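Local coordinates for protein restriction endonuclease PacI (PDB 3M7K) that cuts double-stranded DNA at a rare eight-base-pair target, as an HNH restriction endonuclease with a beta-beta-alpha-metal active site, at residues Q31-N36 and N44-A49; A71-L76 and Q87-D92; F110-I115 and E130-A135. All blocks are in the same frame, centred on the assembly; numbering follows the deposited sequence. Where two conformers were deposited one is given.

Contact 1 (Q31-N36 and N44-A49); sequences QNLSYN and NTFTKA. With nucleotides of chain C; nucleotides of chain B.
Leu-33 sets a methyl group, not a polar atom, against the amide of Asn-44: its CD2 stands 3.4 Å from Asn-44 ND2, and no hydrogen bond joins 31-36 to 44-49. Asn-44 carries its CG anti to the backbone N (chi1 179°), which swings the amide across the leucine at a slant. OD1 of that amide takes a weak bond from Phe-46 N of its own loop, while ND2 passes Ser-34 OG at 3.9 Å. The other leucine methyl, CD1, lies obliquely against Phe-46, 4.4 Å from CD1 of the ring. Another face of the same helix reads DNA through the major-groove edges of adenines. Asn-32 OD1 accepts from N6 of DA3 in chain C at 2.9 Å, and Asn-32 ND2 donates to N7 of the same base with a 163° angle; Asn-36 repeats the pairing on DA2 one turn later. With a leucine in place of Asn-32, N6 and N7 of DA3 would probably both lose their protein mates. C5 of DC5 in chain B lies over one face of the Tyr-35 ring, toward its rim. Helix 25-40 thus runs between the DNA and the loop entering helix 48-55, where Phe-46 meets Trp-54 edge-to-face and also touches Trp-30.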
loop_
_atom_site.group_PDB
_atom_site.type_symbol
_atom_site.label_atom_id
_atom_site.label_comp_id
_atom_site.label_asym_id
_atom_site.label_seq_id
_atom_site.Cartn_x
_atom_site.Cartn_y
_atom_site.Cartn_z
ATOM N N GLN A 31 13.337 -11.122 16.711
ATOM C CA GLN A 31 14.557 -11.153 15.880
ATOM C C GLN A 31 14.416 -10.185 14.697
ATOM O O GLN A 31 15.326 -9.397 14.411
ATOM C CB GLN A 31 14.819 -12.590 15.378
ATOM C CG GLN A 31 16.082 -12.780 14.522
ATOM C CD GLN A 31 16.282 -14.241 14.026
ATOM O OE1 GLN A 31 16.738 -14.471 12.901
ATOM N NE2 GLN A 31 15.940 -15.221 14.873
ATOM N N ASN A 32 13.249 -10.219 14.044
ATOM C CA ASN A 32 12.996 -9.355 12.905
ATOM C C ASN A 32 12.985 -7.895 13.327
ATOM O O ASN A 32 13.556 -7.053 12.647
ATOM C CB ASN A 32 11.664 -9.718 12.232
ATOM C CG ASN A 32 11.768 -10.974 11.361
ATOM O OD1 ASN A 32 12.799 -11.220 10.723
ATOM N ND2 ASN A 32 10.703 -11.765 11.328
ATOM N N LEU A 33 12.307 -7.607 14.438
ATOM C CA LEU A 33 12.200 -6.252 14.955
ATOM C C LEU A 33 13.598 -5.679 15.195
ATOM O O LEU A 33 13.888 -4.563 14.759
ATOM C CB LEU A 33 11.346 -6.235 16.231
ATOM C CG LEU A 33 10.922 -4.885 16.809
ATOM C CD1 LEU A 33 9.667 -5.044 17.648
ATOM C CD2 LEU A 33 12.047 -4.317 17.654
ATOM N N SER A 34 14.456 -6.456 15.857
ATOM C CA SER A 34 15.846 -6.052 16.155
ATOM C C SER A 34 16.688 -5.782 14.914
ATOM O O SER A 34 17.276 -4.704 14.780
ATOM C CB SER A 34 16.547 -7.106 17.015
ATOM O OG SER A 34 15.915 -7.213 18.277
ATOM N N TYR A 35 16.743 -6.772 14.020
ATOM C CA TYR A 35 17.421 -6.657 12.741
ATOM C C TYR A 35 16.862 -5.485 11.920
ATOM O O TYR A 35 17.630 -4.692 11.380
ATOM C CB TYR A 35 17.279 -7.971 11.953
ATOM C CG TYR A 35 17.975 -8.003 10.595
ATOM C CD1 TYR A 35 19.346 -8.277 10.491
ATOM C CD2 TYR A 35 17.263 -7.796 9.418
ATOM C CE1 TYR A 35 19.979 -8.318 9.255
ATOM C CE2 TYR A 35 17.896 -7.835 8.161
ATOM C CZ TYR A 35 19.248 -8.097 8.098
ATOM O OH TYR A 35 19.859 -8.141 6.869
ATOM N N ASN A 36 15.534 -5.381 11.820
ATOM C CA ASN A 36 14.916 -4.294 11.047
ATOM C C ASN A 36 15.288 -2.909 11.584
ATOM O O ASN A 36 15.608 -2.015 10.808
ATOM C CB ASN A 36 13.401 -4.460 10.944
ATOM C CG ASN A 36 13.004 -5.690 10.121
ATOM O OD1 ASN A 36 13.835 -6.274 9.409
ATOM N ND2 ASN A 36 11.742 -6.080 10.206
ATOM N N ASN A 44 15.313 1.148 19.247
ATOM C CA ASN A 44 14.531 0.044 19.791
ATOM C C ASN A 44 14.653 0.042 21.313
ATOM O O ASN A 44 15.667 -0.403 21.848
ATOM C CB ASN A 44 15.035 -1.293 19.235
ATOM C CG ASN A 44 14.271 -2.489 19.794
ATOM O OD1 ASN A 44 13.221 -2.331 20.422
ATOM N ND2 ASN A 44 14.789 -3.694 19.551
ATOM N N THR A 45 13.624 0.535 22.004
ATOM C CA THR A 45 13.630 0.544 23.465
ATOM C C THR A 45 12.925 -0.656 24.127
ATOM O O THR A 45 12.994 -0.800 25.357
ATOM C CB THR A 45 13.124 1.894 24.063
ATOM O OG1 THR A 45 11.763 2.110 23.675
ATOM C CG2 THR A 45 13.984 3.064 23.583
ATOM N N PHE A 46 12.271 -1.523 23.341
ATOM C CA PHE A 46 11.846 -2.846 23.840
ATOM C C PHE A 46 13.068 -3.667 24.268
ATOM O O PHE A 46 14.113 -3.595 23.621
ATOM C CB PHE A 46 11.162 -3.674 22.746
ATOM C CG PHE A 46 9.719 -3.341 22.518
ATOM C CD1 PHE A 46 9.332 -2.672 21.360
ATOM C CD2 PHE A 46 8.742 -3.744 23.428
ATOM C CE1 PHE A 46 8.007 -2.377 21.115
ATOM C CE2 PHE A 46 7.405 -3.449 23.205
ATOM C CZ PHE A 46 7.029 -2.765 22.040
ATOM N N THR A 47 12.932 -4.445 25.339
ATOM C CA THR A 47 13.800 -5.606 25.568
ATOM C C THR A 47 13.010 -6.822 25.118
ATOM O O THR A 47 11.785 -6.736 24.952
ATOM C CB THR A 47 14.165 -5.811 27.048
ATOM O OG1 THR A 47 12.966 -5.969 27.831
ATOM C CG2 THR A 47 15.017 -4.654 27.564
ATOM N N LYS A 48 13.698 -7.948 24.925
ATOM C CA LYS A 48 13.023 -9.175 24.484
ATOM C C LYS A 48 11.877 -9.534 25.438
ATOM O O LYS A 48 10.777 -9.819 24.986
ATOM C CB LYS A 48 13.989 -10.358 24.329
ATOM C CG LYS A 48 13.295 -11.628 23.808
ATOM C CD LYS A 48 14.291 -12.680 23.296
ATOM C CE LYS A 48 13.570 -13.746 22.483
ATOM N NZ LYS A 48 14.415 -14.974 22.264
ATOM N N ALA A 49 12.142 -9.485 26.744
ATOM C CA ALA A 49 11.134 -9.794 27.783
ATOM C C ALA A 49 9.873 -8.894 27.742
ATOM O O ALA A 49 8.722 -9.387 27.837
ATOM C CB ALA A 49 11.784 -9.774 29.200
ATOM P P DA C 2 5.795 -7.858 9.584
ATOM O OP1 DA C 2 4.329 -7.962 9.433
ATOM O OP2 DA C 2 6.384 -7.840 10.942
ATOM O "O5'" DA C 2 6.548 -8.986 8.748
ATOM C "C5'" DA C 2 5.855 -9.663 7.673
ATOM C "C4'" DA C 2 6.466 -11.034 7.412
ATOM O "O4'" DA C 2 7.812 -10.878 6.896
ATOM C "C3'" DA C 2 6.631 -11.948 8.621
ATOM O "O3'" DA C 2 6.412 -13.326 8.212
ATOM C "C2'" DA C 2 8.067 -11.715 9.100
ATOM C "C1'" DA C 2 8.792 -11.391 7.788
ATOM N N9 DA C 2 9.824 -10.352 7.852
ATOM C C8 DA C 2 10.123 -9.475 8.864
ATOM N N7 DA C 2 11.118 -8.649 8.598
ATOM C C5 DA C 2 11.487 -9.003 7.309
ATOM C C6 DA C 2 12.469 -8.501 6.428
ATOM N N6 DA C 2 13.278 -7.488 6.756
ATOM N N1 DA C 2 12.580 -9.081 5.197
ATOM C C2 DA C 2 11.764 -10.096 4.886
ATOM N N3 DA C 2 10.792 -10.654 5.639
ATOM C C4 DA C 2 10.708 -10.047 6.840
ATOM P P DC B 5 23.412 -9.075 6.392
ATOM O OP1 DC B 5 24.615 -8.279 6.047
ATOM O OP2 DC B 5 22.240 -8.376 6.976
ATOM O "O5'" DC B 5 22.964 -9.879 5.091
ATOM C "C5'" DC B 5 21.604 -10.138 4.910
ATOM C "C4'" DC B 5 21.380 -11.349 4.037
ATOM O "O4'" DC B 5 20.945 -12.453 4.874
ATOM C "C3'" DC B 5 20.253 -11.079 3.046
ATOM O "O3'" DC B 5 20.403 -11.837 1.852
ATOM C "C2'" DC B 5 19.017 -11.520 3.814
ATOM C "C1'" DC B 5 19.553 -12.680 4.656
ATOM N N1 DC B 5 18.781 -12.825 5.928
ATOM C C2 DC B 5 17.987 -13.973 6.111
ATOM O O2 DC B 5 17.958 -14.850 5.239
ATOM N N3 DC B 5 17.268 -14.105 7.255
ATOM C C4 DC B 5 17.312 -13.146 8.193
ATOM N N4 DC B 5 16.583 -13.339 9.299
ATOM C C5 DC B 5 18.112 -11.964 8.028
ATOM C C6 DC B 5 18.818 -11.845 6.887
ATOM P P DA C 3 6.097 -14.429 9.340
ATOM O OP1 DA C 3 4.638 -14.702 9.346
ATOM O OP2 DA C 3 6.773 -14.052 10.610
ATOM O "O5'" DA C 3 6.889 -15.665 8.759
ATOM C "C5'" DA C 3 6.291 -16.578 7.862
ATOM C "C4'" DA C 3 7.340 -17.561 7.339
ATOM O "O4'" DA C 3 8.521 -16.820 6.942
ATOM C "C3'" DA C 3 7.875 -18.596 8.326
ATOM O "O3'" DA C 3 8.367 -19.714 7.597
ATOM C "C2'" DA C 3 9.045 -17.871 8.988
ATOM C "C1'" DA C 3 9.624 -17.125 7.784
ATOM N N9 DA C 3 10.303 -15.870 8.114
ATOM C C8 DA C 3 10.012 -14.993 9.121
ATOM N N7 DA C 3 10.800 -13.942 9.147
ATOM C C5 DA C 3 11.677 -14.157 8.082
ATOM C C6 DA C 3 12.763 -13.416 7.545
ATOM N N6 DA C 3 13.196 -12.254 8.040
ATOM N N1 DA C 3 13.395 -13.913 6.460
ATOM C C2 DA C 3 12.992 -15.079 5.938
ATOM N N3 DA C 3 11.992 -15.857 6.346
ATOM C C4 DA C 3 11.372 -15.336 7.433
#

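Contact 2 (A71-L76 and Q87-D92). With MG (magnesium ion), chain F; nucleotides of chain C.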
loop_
_atom_site.group_PDB
_atom_site.type_symbol
_atom_site.label_atom_id
_atom_site.label_comp_id
_atom_site.label_asym_id
_atom_site.label_seq_id
_atom_site.Cartn_x
_atom_site.Cartn_y
_atom_site.Cartn_z
ATOM N N ALA A 71 -5.257 -15.430 12.991
ATOM C CA ALA A 71 -5.751 -16.574 12.197
ATOM C C ALA A 71 -6.432 -16.120 10.908
ATOM O O ALA A 71 -6.250 -16.735 9.854
ATOM C CB ALA A 71 -6.691 -17.478 13.028
ATOM N N GLY A 72 -7.202 -15.034 10.999
ATOM C CA GLY A 72 -7.847 -14.431 9.822
ATOM C C GLY A 72 -6.811 -13.989 8.802
ATOM O O GLY A 72 -6.904 -14.316 7.612
ATOM N N PHE A 73 -5.795 -13.275 9.262
ATOM C CA PHE A 73 -4.733 -12.859 8.362
ATOM C C PHE A 73 -3.973 -14.026 7.746
ATOM O O PHE A 73 -3.646 -13.997 6.571
ATOM C CB PHE A 73 -3.760 -11.909 9.052
ATOM C CG PHE A 73 -2.831 -11.228 8.104
ATOM C CD1 PHE A 73 -3.298 -10.198 7.283
ATOM C CD2 PHE A 73 -1.496 -11.614 8.006
ATOM C CE1 PHE A 73 -2.453 -9.549 6.379
ATOM C CE2 PHE A 73 -0.618 -10.936 7.095
ATOM C CZ PHE A 73 -1.121 -9.921 6.285
ATOM N N THR A 74 -3.681 -15.044 8.546
ATOM C CA THR A 74 -3.043 -16.259 8.055
ATOM C C THR A 74 -3.836 -16.868 6.898
ATOM O O THR A 74 -3.242 -17.335 5.934
ATOM C CB THR A 74 -2.847 -17.282 9.213
ATOM O OG1 THR A 74 -2.084 -16.662 10.248
ATOM C CG2 THR A 74 -2.125 -18.567 8.747
ATOM N N SER A 75 -5.165 -16.812 6.990
ATOM C CA SER A 75 -6.071 -17.403 5.987
ATOM C C SER A 75 -6.076 -16.613 4.685
ATOM O O SER A 75 -6.608 -17.096 3.686
ATOM C CB SER A 75 -7.515 -17.491 6.516
ATOM O OG SER A 75 -8.164 -16.219 6.413
ATOM N N LEU A 76 -5.506 -15.398 4.696
ATOM C CA LEU A 76 -5.353 -14.648 3.464
ATOM C C LEU A 76 -4.217 -15.184 2.594
ATOM O O LEU A 76 -4.132 -14.854 1.418
ATOM C CB LEU A 76 -5.126 -13.142 3.761
ATOM C CG LEU A 76 -6.350 -12.392 4.292
ATOM C CD1 LEU A 76 -5.983 -10.978 4.676
ATOM C CD2 LEU A 76 -7.442 -12.393 3.235
ATOM N N GLN A 87 2.188 -15.726 8.846
ATOM C CA GLN A 87 1.373 -16.464 9.806
ATOM C C GLN A 87 1.257 -15.735 11.134
ATOM O O GLN A 87 0.642 -16.233 12.085
ATOM C CB GLN A 87 1.961 -17.853 10.016
ATOM C CG GLN A 87 1.996 -18.692 8.748
ATOM C CD GLN A 87 3.005 -19.828 8.836
ATOM O OE1 GLN A 87 2.905 -20.686 9.713
ATOM N NE2 GLN A 87 3.990 -19.830 7.926
ATOM N N CYS A 88 1.852 -14.549 11.197
ATOM C CA CYS A 88 1.727 -13.724 12.376
ATOM C C CYS A 88 1.599 -12.237 12.040
ATOM O O CYS A 88 1.893 -11.799 10.908
ATOM C CB CYS A 88 2.902 -13.962 13.329
ATOM S SG CYS A 88 4.454 -13.342 12.714
ATOM N N LEU A 89 1.131 -11.487 13.025
ATOM C CA LEU A 89 0.969 -10.042 12.895
ATOM C C LEU A 89 2.236 -9.338 13.308
ATOM O O LEU A 89 2.962 -9.819 14.182
ATOM C CB LEU A 89 -0.202 -9.557 13.741
ATOM C CG LEU A 89 -1.535 -10.228 13.402
ATOM C CD1 LEU A 89 -2.612 -9.596 14.219
ATOM C CD2 LEU A 89 -1.887 -10.129 11.910
ATOM N N GLY A 90 2.501 -8.196 12.675
ATOM C CA GLY A 90 3.744 -7.477 12.923
ATOM C C GLY A 90 3.542 -6.215 13.722
ATOM O O GLY A 90 2.487 -6.006 14.338
ATOM N N VAL A 91 4.547 -5.361 13.700
ATOM C CA VAL A 91 4.571 -4.184 14.569
ATOM C C VAL A 91 4.695 -2.887 13.759
ATOM O O VAL A 91 5.638 -2.734 12.984
ATOM C CB VAL A 91 5.757 -4.269 15.572
ATOM C CG1 VAL A 91 5.743 -3.074 16.514
ATOM C CG2 VAL A 91 5.714 -5.577 16.374
ATOM N N ASP A 92 3.731 -1.980 13.927
ATOM C CA ASP A 92 3.763 -0.659 13.308
ATOM C C ASP A 92 4.379 0.347 14.287
ATOM O O ASP A 92 3.968 0.426 15.448
ATOM C CB ASP A 92 2.349 -0.178 12.982
ATOM C CG ASP A 92 2.310 1.268 12.536
ATOM O OD1 ASP A 92 3.135 1.618 11.668
ATOM O OD2 ASP A 92 1.453 2.059 13.038
HETATM MG MG MG F . 4.707 0.836 10.071
ATOM P P DA C 3 6.097 -14.429 9.340
ATOM O OP1 DA C 3 4.638 -14.702 9.346
ATOM O OP2 DA C 3 6.773 -14.052 10.610
ATOM O "O5'" DA C 3 6.889 -15.665 8.759
ATOM C "C5'" DA C 3 6.291 -16.578 7.862
ATOM C "C4'" DA C 3 7.340 -17.561 7.339
ATOM O "O4'" DA C 3 8.521 -16.820 6.942
ATOM C "C3'" DA C 3 7.875 -18.596 8.326
ATOM O "O3'" DA C 3 8.367 -19.714 7.597
ATOM C "C2'" DA C 3 9.045 -17.871 8.988
ATOM C "C1'" DA C 3 9.624 -17.125 7.784
ATOM N N9 DA C 3 10.303 -15.870 8.114
ATOM C C8 DA C 3 10.012 -14.993 9.121
ATOM N N7 DA C 3 10.800 -13.942 9.147
ATOM C C5 DA C 3 11.677 -14.157 8.082
ATOM C C6 DA C 3 12.763 -13.416 7.545
ATOM N N6 DA C 3 13.196 -12.254 8.040
ATOM N N1 DA C 3 13.395 -13.913 6.460
ATOM C C2 DA C 3 12.992 -15.079 5.938
ATOM N N3 DA C 3 11.992 -15.857 6.346
ATOM C C4 DA C 3 11.372 -15.336 7.433
ATOM P P DA C 2 5.795 -7.858 9.584
ATOM O OP1 DA C 2 4.329 -7.962 9.433
ATOM O OP2 DA C 2 6.384 -7.840 10.942
ATOM O "O5'" DA C 2 6.548 -8.986 8.748
ATOM C "C5'" DA C 2 5.855 -9.663 7.673
ATOM C "C4'" DA C 2 6.466 -11.034 7.412
ATOM O "O4'" DA C 2 7.812 -10.878 6.896
ATOM C "C3'" DA C 2 6.631 -11.948 8.621
ATOM O "O3'" DA C 2 6.412 -13.326 8.212
ATOM C "C2'" DA C 2 8.067 -11.715 9.100
ATOM C "C1'" DA C 2 8.792 -11.391 7.788
ATOM N N9 DA C 2 9.824 -10.352 7.852
ATOM C C8 DA C 2 10.123 -9.475 8.864
ATOM N N7 DA C 2 11.118 -8.649 8.598
ATOM C C5 DA C 2 11.487 -9.003 7.309
ATOM C C6 DA C 2 12.469 -8.501 6.428
ATOM N N6 DA C 2 13.278 -7.488 6.756
ATOM N N1 DA C 2 12.580 -9.081 5.197
ATOM C C2 DA C 2 11.764 -10.096 4.886
ATOM N N3 DA C 2 10.792 -10.654 5.639
ATOM C C4 DA C 2 10.708 -10.047 6.840
HETATM O O HOH W 1 5.769 2.780 10.731
HETATM O O HOH W 2 3.600 1.831 8.229
#
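Phe-73 and Leu-89 make one half of the buried, close-fitting part of this contact: the leucine reaches over with CD2, 3.9 Å from Phe-73 CB, and lies obliquely to the phenyl ring. Phe-73 has its CG anti to the backbone N (chi1 -168°), which sends the ring off the short helix into the interior. Thr-74 and Gln-87 make the other half, where the two backbones come nearest. Thr-74 OG1 lies 3.3 Å from Gln-87 O without bonding to it, since its hydrogen-bond partner is Glu-70 O one turn back, and Thr-74 CG2 passes Gln-87 CG at 4.1 Å. The loose side begins at the partly exposed flank of Thr-74 and continues to the exposed Ser-75, which does not touch 87-92 and folds its OG back to donate to Gly-72 O at 2.6 Å. No hydrogen bond spans the two segments. Gln-87 N instead gives OP1 of DA3 in chain C a nearly straight bond (2.7 Å, 170°), backed by a weak one from Cys-88 N, while Gln-87 OE1 is held by Ala-18 N. At Gly-90 the backbone runs so near DA2 that a CB there would collide with OP2. Asp-92 OD1 binds magnesium at 2.4 Å; Asn-113, a DNA phosphate and two waters are its other ligands here. Antiparallel strands 90-93 and 105-108, followed by helix 110-116, thus hold the metal through Asp-92 of the first strand and Asn-113 of the helix, the beta-beta-alpha-metal site of HNH nucleases.

Contact 3 (F110-I115 and E130-A135). With ZN (zinc ion), chain D; MG (magnesium ion), chain F; nucleotides of chain B; nucleotides of chain C.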
loop_
_atom_site.group_PDB
_atom_site.type_symbol
_atom_site.label_atom_id
_atom_site.label_comp_id
_atom_site.label_asym_id
_atom_site.label_seq_id
_atom_site.Cartn_x
_atom_site.Cartn_y
_atom_site.Cartn_z
ATOM N N PHE A 110 0.449 -7.204 8.007
ATOM C CA PHE A 110 1.385 -6.716 6.981
ATOM C C PHE A 110 0.691 -5.918 5.875
ATOM O O PHE A 110 1.315 -5.043 5.237
ATOM C CB PHE A 110 2.164 -7.892 6.388
ATOM C CG PHE A 110 3.449 -7.500 5.677
ATOM C CD1 PHE A 110 4.255 -6.465 6.159
ATOM C CD2 PHE A 110 3.864 -8.203 4.537
ATOM C CE1 PHE A 110 5.427 -6.106 5.513
ATOM C CE2 PHE A 110 5.075 -7.885 3.891
ATOM C CZ PHE A 110 5.864 -6.831 4.381
ATOM N N ILE A 111 -0.594 -6.197 5.644
ATOM C CA ILE A 111 -1.356 -5.403 4.667
ATOM C C ILE A 111 -1.493 -3.949 5.149
ATOM O O ILE A 111 -1.170 -3.018 4.409
ATOM C CB ILE A 111 -2.725 -6.054 4.292
ATOM C CG1 ILE A 111 -2.485 -7.276 3.393
ATOM C CG2 ILE A 111 -3.647 -5.032 3.599
ATOM C CD1 ILE A 111 -3.748 -8.116 3.018
ATOM N N CYS A 112 -1.963 -3.747 6.383
ATOM C CA CYS A 112 -2.144 -2.383 6.879
ATOM C C CYS A 112 -0.798 -1.696 7.085
ATOM O O CYS A 112 -0.658 -0.494 6.857
ATOM C CB CYS A 112 -2.916 -2.383 8.206
ATOM S SG CYS A 112 -4.650 -2.820 7.992
ATOM N N ASN A 113 0.193 -2.453 7.538
ATOM C CA ASN A 113 1.515 -1.867 7.764
ATOM C C ASN A 113 2.053 -1.264 6.462
ATOM O O ASN A 113 2.589 -0.136 6.458
ATOM C CB ASN A 113 2.514 -2.907 8.355
ATOM C CG ASN A 113 3.410 -2.298 9.444
ATOM O OD1 ASN A 113 3.430 -1.068 9.641
ATOM N ND2 ASN A 113 4.130 -3.140 10.157
ATOM N N ARG A 114 1.948 -2.023 5.363
ATOM C CA ARG A 114 2.454 -1.543 4.059
ATOM C C ARG A 114 1.610 -0.398 3.525
ATOM O O ARG A 114 2.142 0.552 2.934
ATOM C CB ARG A 114 2.473 -2.663 3.032
ATOM C CG ARG A 114 3.723 -3.528 3.200
ATOM C CD ARG A 114 3.942 -4.234 1.931
ATOM N NE ARG A 114 5.227 -4.876 1.786
ATOM C CZ ARG A 114 5.360 -6.080 1.219
ATOM N NH1 ARG A 114 4.271 -6.754 0.861
ATOM N NH2 ARG A 114 6.563 -6.627 1.029
ATOM N N ILE A 115 0.298 -0.494 3.708
ATOM C CA ILE A 115 -0.593 0.612 3.280
ATOM C C ILE A 115 -0.257 1.935 3.951
ATOM O O ILE A 115 -0.059 2.970 3.271
ATOM C CB ILE A 115 -2.084 0.218 3.454
ATOM C CG1 ILE A 115 -2.397 -0.883 2.428
ATOM C CG2 ILE A 115 -3.011 1.446 3.272
ATOM C CD1 ILE A 115 -3.779 -1.547 2.597
ATOM N N GLU A 130 -10.843 0.932 9.170
ATOM C CA GLU A 130 -12.274 0.610 9.188
ATOM C C GLU A 130 -12.715 0.165 7.796
ATOM O O GLU A 130 -13.461 -0.806 7.667
ATOM C CB GLU A 130 -13.142 1.779 9.703
ATOM C CG GLU A 130 -14.606 1.386 9.999
ATOM C CD GLU A 130 -15.483 2.544 10.486
ATOM O OE1 GLU A 130 -14.978 3.676 10.666
ATOM O OE2 GLU A 130 -16.697 2.320 10.691
ATOM N N ALA A 131 -12.220 0.850 6.750
ATOM C CA ALA A 131 -12.563 0.504 5.368
ATOM C C ALA A 131 -12.018 -0.856 4.971
ATOM O O ALA A 131 -12.668 -1.600 4.244
ATOM C CB ALA A 131 -12.073 1.571 4.407
ATOM N N ILE A 132 -10.808 -1.170 5.434
ATOM C CA ILE A 132 -10.196 -2.476 5.198
ATOM C C ILE A 132 -10.958 -3.578 5.949
ATOM O O ILE A 132 -11.185 -4.649 5.400
ATOM C CB ILE A 132 -8.689 -2.470 5.593
ATOM C CG1 ILE A 132 -7.906 -1.521 4.674
ATOM C CG2 ILE A 132 -8.088 -3.879 5.519
ATOM C CD1 ILE A 132 -6.562 -1.064 5.245
ATOM N N SER A 133 -11.307 -3.305 7.207
ATOM C CA SER A 133 -12.187 -4.193 8.016
ATOM C C SER A 133 -13.494 -4.549 7.287
ATOM O O SER A 133 -13.958 -5.686 7.373
ATOM C CB SER A 133 -12.480 -3.568 9.387
ATOM O OG SER A 133 -13.245 -4.433 10.228
ATOM N N LYS A 134 -14.062 -3.601 6.537
ATOM C CA LYS A 134 -15.300 -3.874 5.766
ATOM C C LYS A 134 -15.023 -4.846 4.625
ATOM O O LYS A 134 -15.833 -5.731 4.369
ATOM C CB LYS A 134 -15.946 -2.585 5.247
ATOM C CG LYS A 134 -16.475 -1.703 6.356
ATOM C CD LYS A 134 -16.719 -0.286 5.889
ATOM C CE LYS A 134 -17.637 0.443 6.866
ATOM N NZ LYS A 134 -17.964 1.816 6.377
ATOM N N ALA A 135 -13.866 -4.707 3.963
ATOM C CA ALA A 135 -13.455 -5.702 2.963
ATOM C C ALA A 135 -13.373 -7.120 3.560
ATOM O O ALA A 135 -13.879 -8.079 2.962
ATOM C CB ALA A 135 -12.138 -5.322 2.290
HETATM ZN ZN ZN D . -4.739 -4.819 9.216
HETATM MG MG MG F . 4.707 0.836 10.071
ATOM P P DA B 8 9.274 -6.976 -3.791
ATOM O OP1 DA B 8 9.478 -7.749 -5.034
ATOM O OP2 DA B 8 9.309 -5.490 -3.797
ATOM O "O5'" DA B 8 7.873 -7.417 -3.139
ATOM C "C5'" DA B 8 7.594 -8.780 -2.819
ATOM C "C4'" DA B 8 6.166 -9.074 -3.212
ATOM O "O4'" DA B 8 5.288 -8.231 -2.412
ATOM C "C3'" DA B 8 5.830 -8.779 -4.667
ATOM O "O3'" DA B 8 4.968 -9.836 -5.093
ATOM C "C2'" DA B 8 5.103 -7.425 -4.589
ATOM C "C1'" DA B 8 4.397 -7.518 -3.248
ATOM N N9 DA B 8 4.189 -6.218 -2.594
ATOM C C8 DA B 8 5.194 -5.374 -2.188
ATOM N N7 DA B 8 4.756 -4.272 -1.615
ATOM C C5 DA B 8 3.370 -4.405 -1.642
ATOM C C6 DA B 8 2.370 -3.531 -1.178
ATOM N N6 DA B 8 2.660 -2.341 -0.581
ATOM N N1 DA B 8 1.085 -3.925 -1.366
ATOM C C2 DA B 8 0.828 -5.126 -1.949
ATOM N N3 DA B 8 1.717 -6.020 -2.426
ATOM C C4 DA B 8 2.990 -5.591 -2.243
ATOM O OP3 DT C 1 10.389 -1.001 8.255
ATOM P P DT C 1 9.713 -1.396 9.520
ATOM O OP1 DT C 1 8.927 -0.417 10.259
ATOM O OP2 DT C 1 10.724 -2.007 10.382
ATOM O "O5'" DT C 1 8.734 -2.536 8.970
ATOM C "C5'" DT C 1 8.200 -3.560 9.711
ATOM C "C4'" DT C 1 7.427 -4.456 8.744
ATOM O "O4'" DT C 1 7.941 -4.304 7.404
ATOM C "C3'" DT C 1 7.510 -5.921 9.080
ATOM O "O3'" DT C 1 6.263 -6.557 8.785
ATOM C "C2'" DT C 1 8.654 -6.405 8.180
ATOM C "C1'" DT C 1 8.501 -5.521 6.940
ATOM N N1 DT C 1 9.812 -5.238 6.338
ATOM C C2 DT C 1 10.107 -5.765 5.100
ATOM O O2 DT C 1 9.344 -6.452 4.453
ATOM N N3 DT C 1 11.349 -5.460 4.623
ATOM C C4 DT C 1 12.316 -4.698 5.257
ATOM O O4 DT C 1 13.404 -4.502 4.731
ATOM C C5 DT C 1 11.958 -4.166 6.553
ATOM C C7 DT C 1 12.945 -3.322 7.324
ATOM C C6 DT C 1 10.728 -4.458 7.032
HETATM O O HOH W 2 3.600 1.831 8.229
HETATM O O HOH W 1 5.769 2.780 10.731
#
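Ile-132 carries the whole meeting of 130-135 with 110-115. Its CD1 reaches Cys-112 SG at 3.8 Å and comes tip to tip with Ile-115 CD1 at 3.9 Å; CG1 lies anti to the carbonyl carbon (chi1 -65°), projecting the chain off helix 122-139. Leu-128 of the second subunit also covers Ile-132, and farther along Ala-135, on a buried face, packs on Glu-124 of that subunit. On the facing helix, Cys-112 SG binds zinc together with Cys-63, Cys-66 and Cys-109. Away from Ile-132, this helix turns polar: Asn-113 OD1 binds magnesium at 2.3 Å, and the backbone O of Asn-113 accepts from a magnesium-bound water. The Arg-114 guanidinium has Phe-110 CE2 over the centre of one face and N7 of DA8 in chain B over the opposite one. The chemistry is therefore two-sided: one isoleucine methyl covers the zinc-bound sulfur without offering it a hydrogen bond, while the same helix presents a magnesium ligand and DNA-contacting side chains elsewhere.

Overall arrangement
Contacts 1, 2 and 3 follow one another along the chain, with contact 2 in the middle of the fold. Centre to centre, it lies about 19 Å from contact 1 and about 11 Å from contact 3, whereas contacts 1 and 3 sit on opposite sides of the chain's centre, about 24 Å apart. Leu-33 CD1 packs on Val-91 CG2 at 4.2 Å, coupling the base-reading helix to the strand that carries the magnesium ligand Asp-92. Contacts 2 and 3 share the magnesium and its two waters, and a weak hydrogen bond from Asn-113 ND2 to Val-91 O ties the two ligand-bearing segments together. Phe-73 CZ, 3.6 Å from Phe-110 N, joins helix 70-74 to the zinc-bound helix.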